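Local coordinates for USG-1 protein homolog (Pseudomonas aeruginosa, PDB 2HJS) that is of uncertain function but probably binds a nicotinamide cofactor and acts as an oxidoreductase on aldehyde or oxo groups, at residues Val23-Asp27 against Met49-Glu53; Leu248-Cys254 against Cys307-Ile313. All coordinates share one frame; numbering follows the deposited sequence. Where two conformers were deposited one is given.

Contact 1: residues Val23-Asp27 against Met49-Glu53; sequences VGLLD and MGFAE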
loop_
_atom_site.group_PDB
_atom_site.type_symbol
_atom_site.label_atom_id
_atom_site.label_comp_id
_atom_site.label_asym_id
_atom_site.label_seq_id
_atom_site.Cartn_x
_atom_site.Cartn_y
_atom_site.Cartn_z
ATOM N N VAL A 23 -9.265 19.377 21.023
ATOM C CA VAL A 23 -10.163 20.247 21.778
ATOM C C VAL A 23 -11.557 19.625 21.867
ATOM O O VAL A 23 -12.170 19.620 22.940
ATOM C CB VAL A 23 -10.213 21.678 21.189
ATOM C CG1 VAL A 23 -11.327 22.493 21.836
ATOM C CG2 VAL A 23 -8.841 22.373 21.368
ATOM N N GLY A 24 -12.065 19.101 20.760
ATOM C CA GLY A 24 -13.359 18.416 20.778
ATOM C C GLY A 24 -13.353 17.222 21.734
ATOM O O GLY A 24 -14.336 16.975 22.421
ATOM N N LEU A 25 -12.251 16.479 21.782
ATOM C CA LEU A 25 -12.136 15.357 22.711
ATOM C C LEU A 25 -12.085 15.747 24.187
ATOM O O LEU A 25 -12.591 15.002 25.031
ATOM C CB LEU A 25 -10.908 14.515 22.382
ATOM C CG LEU A 25 -11.030 13.691 21.104
ATOM C CD1 LEU A 25 -9.666 13.109 20.776
ATOM C CD2 LEU A 25 -12.104 12.599 21.222
ATOM N N LEU A 26 -11.458 16.886 24.498
ATOM C CA LEU A 26 -11.477 17.409 25.845
ATOM C C LEU A 26 -12.912 17.638 26.298
ATOM O O LEU A 26 -13.238 17.396 27.449
ATOM C CB LEU A 26 -10.668 18.716 25.973
ATOM C CG LEU A 26 -9.166 18.581 25.706
ATOM C CD1 LEU A 26 -8.502 19.956 25.829
ATOM C CD2 LEU A 26 -8.520 17.527 26.621
ATOM N N ASP A 27 -13.761 18.093 25.381
ATOM C CA ASP A 27 -15.149 18.415 25.705
ATOM C C ASP A 27 -15.945 17.090 25.815
ATOM O O ASP A 27 -16.566 16.809 26.851
ATOM C CB ASP A 27 -15.673 19.326 24.603
ATOM C CG ASP A 27 -17.103 19.769 24.813
ATOM O OD1 ASP A 27 -17.681 19.597 25.921
ATOM O OD2 ASP A 27 -17.655 20.340 23.845
HETATM N N MSE A 49 -13.219 29.503 18.288
HETATM C CA MSE A 49 -13.538 28.083 18.184
HETATM C C MSE A 49 -14.545 27.686 19.228
HETATM O O MSE A 49 -14.526 28.201 20.341
HETATM C CB MSE A 49 -12.291 27.218 18.362
HETATM C CG MSE A 49 -11.308 27.312 17.243
HETATM SE SE MSE A 49 -9.784 26.143 17.596
HETATM C CE MSE A 49 -10.701 24.396 17.749
ATOM N N GLY A 50 -15.404 26.744 18.863
ATOM C CA GLY A 50 -16.392 26.197 19.774
ATOM C C GLY A 50 -15.777 25.262 20.796
ATOM O O GLY A 50 -14.886 24.476 20.473
ATOM N N PHE A 51 -16.240 25.375 22.036
ATOM C CA PHE A 51 -15.893 24.442 23.104
ATOM C C PHE A 51 -17.008 24.406 24.139
ATOM O O PHE A 51 -17.381 25.456 24.724
ATOM C CB PHE A 51 -14.567 24.799 23.778
ATOM C CG PHE A 51 -14.221 23.894 24.935
ATOM C CD1 PHE A 51 -13.644 22.634 24.709
ATOM C CD2 PHE A 51 -14.507 24.280 26.251
ATOM C CE1 PHE A 51 -13.328 21.779 25.775
ATOM C CE2 PHE A 51 -14.206 23.438 27.320
ATOM C CZ PHE A 51 -13.605 22.174 27.080
ATOM N N ALA A 52 -17.541 23.205 24.369
ATOM C CA ALA A 52 -18.633 23.012 25.342
ATOM C C ALA A 52 -19.775 24.018 25.151
ATOM O O ALA A 52 -20.238 24.627 26.125
ATOM C CB ALA A 52 -18.093 23.063 26.780
ATOM N N GLU A 53 -20.192 24.197 23.889
ATOM C CA GLU A 53 -21.295 25.116 23.467
ATOM C C GLU A 53 -20.971 26.619 23.541
ATOM O O GLU A 53 -21.748 27.471 23.063
ATOM C CB GLU A 53 -22.628 24.797 24.184
ATOM C CG GLU A 53 -23.135 23.377 23.891
ATOM C CD GLU A 53 -24.380 22.964 24.691
ATOM O OE1 GLU A 53 -24.904 23.764 25.515
ATOM O OE2 GLU A 53 -24.841 21.810 24.474
#
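The ring of Phe51 is the bump of this contact, and the hollow that receives it lies on the flank of helix 17-28, between Val23, Leu26 and Asp27. Phe51 leaves the strand to one side, but CG set opposite the backbone N (chi1 177°) brings the ring's CD1-CE1 side against the helix. Val23 lines the hollow at one end, its CG1 standing 3.7 Å from CD1 of Phe51 in an oblique approach. At the other end CB of Asp27 comes to 3.6 Å from CE1 of Phe51, while CB of Leu26 meets the ring at its edge. The carbonyl O of Val23 also lies at that edge, in the ring plane. Such packing of a helix beside a sheet belongs to the Rossmann-type nucleotide-binding domain: helix 17-28 follows the first strand, 9-12, and here leans on 48-51, an outermost strand of the same sheet. Leu36 and Leu38 of strand 36-40 extend the apolar floor beneath Val23, Leu26 and Phe51. Beyond the ring, selenomethionine Met49 makes a second, looser bump, its terminal CE 4.4 Å from CB of Val23. At the solvent end Asp27 OD2 accepts a bond of 2.9 Å from the backbone N of Ala52, where the strand gives way to a turn. The bond is bent to 134° at the hydrogen, and the donor sits above the carboxylate plane. Alongside it, OD1 of Asp27 rests 3.6 Å from CB of Ala52.

Contact 2: residues Leu248-Cys254 against Cys307-Ile313; sequences LSVTLQC and CQVNLWI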
loop_
_atom_site.group_PDB
_atom_site.type_symbol
_atom_site.label_atom_id
_atom_site.label_comp_id
_atom_site.label_asym_id
_atom_site.label_seq_id
_atom_site.Cartn_x
_atom_site.Cartn_y
_atom_site.Cartn_z
ATOM N N LEU A 248 -2.641 0.170 7.370
ATOM C CA LEU A 248 -1.343 -0.462 7.588
ATOM C C LEU A 248 -1.383 -1.945 7.242
ATOM O O LEU A 248 -2.294 -2.644 7.662
ATOM C CB LEU A 248 -0.901 -0.321 9.054
ATOM C CG LEU A 248 -1.042 1.053 9.740
ATOM C CD1 LEU A 248 -0.503 0.973 11.167
ATOM C CD2 LEU A 248 -0.296 2.125 8.941
ATOM N N SER A 249 -0.388 -2.410 6.492
ATOM C CA SER A 249 -0.220 -3.830 6.252
ATOM C C SER A 249 1.041 -4.297 6.976
ATOM O O SER A 249 2.147 -3.847 6.699
ATOM C CB SER A 249 -0.148 -4.118 4.754
ATOM O OG SER A 249 0.125 -5.492 4.563
ATOM N N VAL A 250 0.843 -5.192 7.938
ATOM C CA VAL A 250 1.892 -5.623 8.852
ATOM C C VAL A 250 2.168 -7.112 8.647
ATOM O O VAL A 250 1.236 -7.885 8.468
ATOM C CB VAL A 250 1.448 -5.339 10.320
ATOM C CG1 VAL A 250 2.508 -5.790 11.339
ATOM C CG2 VAL A 250 1.109 -3.819 10.526
ATOM N N THR A 251 3.445 -7.505 8.644
ATOM C CA THR A 251 3.855 -8.921 8.682
ATOM C C THR A 251 4.772 -9.137 9.871
ATOM O O THR A 251 5.797 -8.463 10.004
ATOM C CB THR A 251 4.629 -9.341 7.435
ATOM O OG1 THR A 251 3.935 -8.875 6.286
ATOM C CG2 THR A 251 4.761 -10.877 7.345
ATOM N N LEU A 252 4.398 -10.054 10.749
ATOM C CA LEU A 252 5.258 -10.435 11.847
ATOM C C LEU A 252 5.845 -11.802 11.585
ATOM O O LEU A 252 5.113 -12.736 11.262
ATOM C CB LEU A 252 4.480 -10.511 13.168
ATOM C CG LEU A 252 3.476 -9.418 13.537
ATOM C CD1 LEU A 252 3.012 -9.609 14.968
ATOM C CD2 LEU A 252 4.192 -8.127 13.419
ATOM N N GLN A 253 7.162 -11.906 11.718
ATOM C CA GLN A 253 7.850 -13.181 11.663
ATOM C C GLN A 253 8.144 -13.591 13.092
ATOM O O GLN A 253 8.905 -12.926 13.801
ATOM C CB GLN A 253 9.145 -13.056 10.875
ATOM C CG GLN A 253 9.907 -14.365 10.714
ATOM C CD GLN A 253 9.320 -15.245 9.638
ATOM O OE1 GLN A 253 9.051 -14.785 8.535
ATOM N NE2 GLN A 253 9.114 -16.519 9.954
ATOM N N CYS A 254 7.523 -14.682 13.522
ATOM C CA CYS A 254 7.638 -15.118 14.894
ATOM C C CYS A 254 8.514 -16.335 15.068
ATOM O O CYS A 254 8.861 -16.995 14.102
ATOM C CB CYS A 254 6.254 -15.369 15.474
ATOM S SG CYS A 254 5.231 -13.885 15.324
ATOM N N CYS A 307 4.909 -19.645 10.938
ATOM C CA CYS A 307 5.569 -18.704 11.865
ATOM C C CYS A 307 5.347 -17.213 11.477
ATOM O O CYS A 307 5.828 -16.313 12.170
ATOM C CB CYS A 307 7.075 -19.011 11.963
ATOM S SG CYS A 307 7.517 -20.729 12.467
ATOM N N GLN A 308 4.624 -16.973 10.379
ATOM C CA GLN A 308 4.258 -15.628 9.923
ATOM C C GLN A 308 2.806 -15.295 10.215
ATOM O O GLN A 308 1.933 -16.137 10.039
ATOM C CB GLN A 308 4.425 -15.523 8.412
ATOM C CG GLN A 308 5.821 -15.236 7.953
ATOM C CD GLN A 308 5.966 -15.354 6.462
ATOM O OE1 GLN A 308 4.980 -15.356 5.709
ATOM N NE2 GLN A 308 7.205 -15.500 6.013
ATOM N N VAL A 309 2.538 -14.065 10.639
ATOM C CA VAL A 309 1.156 -13.625 10.791
ATOM C C VAL A 309 1.062 -12.246 10.178
ATOM O O VAL A 309 1.942 -11.412 10.394
ATOM C CB VAL A 309 0.632 -13.672 12.289
ATOM C CG1 VAL A 309 1.503 -12.832 13.238
ATOM C CG2 VAL A 309 -0.849 -13.213 12.399
ATOM N N ASN A 310 0.011 -12.034 9.396
ATOM C CA ASN A 310 -0.294 -10.735 8.808
ATOM C C ASN A 310 -1.418 -10.083 9.557
ATOM O O ASN A 310 -2.280 -10.780 10.063
ATOM C CB ASN A 310 -0.763 -10.907 7.375
ATOM C CG ASN A 310 0.342 -11.343 6.464
ATOM O OD1 ASN A 310 0.564 -12.541 6.266
ATOM N ND2 ASN A 310 1.093 -10.376 5.947
ATOM N N LEU A 311 -1.394 -8.748 9.619
ATOM C CA LEU A 311 -2.482 -7.965 10.184
ATOM C C LEU A 311 -2.738 -6.809 9.224
ATOM O O LEU A 311 -1.811 -6.318 8.608
ATOM C CB LEU A 311 -2.078 -7.328 11.535
ATOM C CG LEU A 311 -1.421 -8.151 12.642
ATOM C CD1 LEU A 311 -0.899 -7.169 13.659
ATOM C CD2 LEU A 311 -2.457 -9.036 13.298
ATOM N N TRP A 312 -3.985 -6.346 9.167
ATOM C CA TRP A 312 -4.339 -5.122 8.456
ATOM C C TRP A 312 -4.982 -4.207 9.479
ATOM O O TRP A 312 -5.860 -4.623 10.208
ATOM C CB TRP A 312 -5.292 -5.451 7.313
ATOM C CG TRP A 312 -6.082 -4.292 6.712
ATOM C CD1 TRP A 312 -7.377 -3.917 7.034
ATOM C CD2 TRP A 312 -5.663 -3.403 5.656
ATOM N NE1 TRP A 312 -7.762 -2.854 6.243
ATOM C CE2 TRP A 312 -6.734 -2.519 5.399
ATOM C CE3 TRP A 312 -4.478 -3.262 4.913
ATOM C CZ2 TRP A 312 -6.676 -1.532 4.402
ATOM C CZ3 TRP A 312 -4.415 -2.267 3.932
ATOM C CH2 TRP A 312 -5.521 -1.423 3.683
ATOM N N ILE A 313 -4.494 -2.975 9.570
ATOM C CA ILE A 313 -4.907 -2.056 10.624
ATOM C C ILE A 313 -5.433 -0.774 9.979
ATOM O O ILE A 313 -4.803 -0.230 9.073
ATOM C CB ILE A 313 -3.710 -1.703 11.551
ATOM C CG1 ILE A 313 -3.060 -2.976 12.119
ATOM C CG2 ILE A 313 -4.165 -0.720 12.662
ATOM C CD1 ILE A 313 -1.728 -2.717 12.843
HETATM O O HOH W 1 -0.579 -7.631 5.955
#
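Leu248 pairs with Ile313 at one end of an antiparallel ladder that runs to Gln253 and Gln308, joining two central strands of the mixed sheet in the dimerisation domain. Backbone bonds link Leu248 with Ile313, Val250 with Leu311 and Leu252 with Val309 in both directions, and just beyond the ladder Cys254 N meets Cys307 O at 2.7 Å. The side chains of these three doubly bonded pairs share one face, Val250, Leu311 and Ile313 packing under helix 133-145. On this face CG2 of Val250 touches CD1 of Ile313 at 3.8 Å, and CB of Leu252 touches CG1 of Val309 at 3.8 Å.

The other face, carrying Ser249, Thr251, Gln253, Gln308, Asn310 and Trp312, is turned to the second subunit. Asn310 follows this change of surroundings along its length. Its CB lies 3.8 Å from Val250 O across the ladder, and CG remains near that same carbonyl. At the tip, ND2 comes beside OG1 of Thr251 at too poor an angle for a bond and donates instead to a water, which also gives a hydrogen to Val250 O and bonds Ser249 OG at 2.6 Å. OD1 accepts from ND2 of Asn234 of the second subunit, as does Gln308 OE1, while Thr251 OG1 bonds Asn155 of that subunit.

Further along, one of two conformers of Gln253 is bent at chi2 (79°), bringing its amide across that of Gln308 with the planes 83° apart. In this conformer NE2 is held by Asp305, and a lone pair of Gln253 OE1 takes the hydrogen of Gln308 NE2 at 3.2 Å.

Overall arrangement
From the N terminus the chain first runs through strand 9-12 and helix 17-28, then strand 36-40, before contact 1 closes a short loop of 21 intervening residues by bringing 49-53 back to 23-27. It continues through the rest of the nucleotide-binding sheet and helix 133-145 into the second domain. There contact 2 closes a longer loop of 52 residues, which carries helix 260-269 and strand 294-301 between its two ends. The loops follow one another in series, neither nesting nor crossing. Contact 1 ties helix to sheet edge in one domain; contact 2 joins sheet strands in the other. Their centres are 37 Å apart, on opposite sides of the chain's centre.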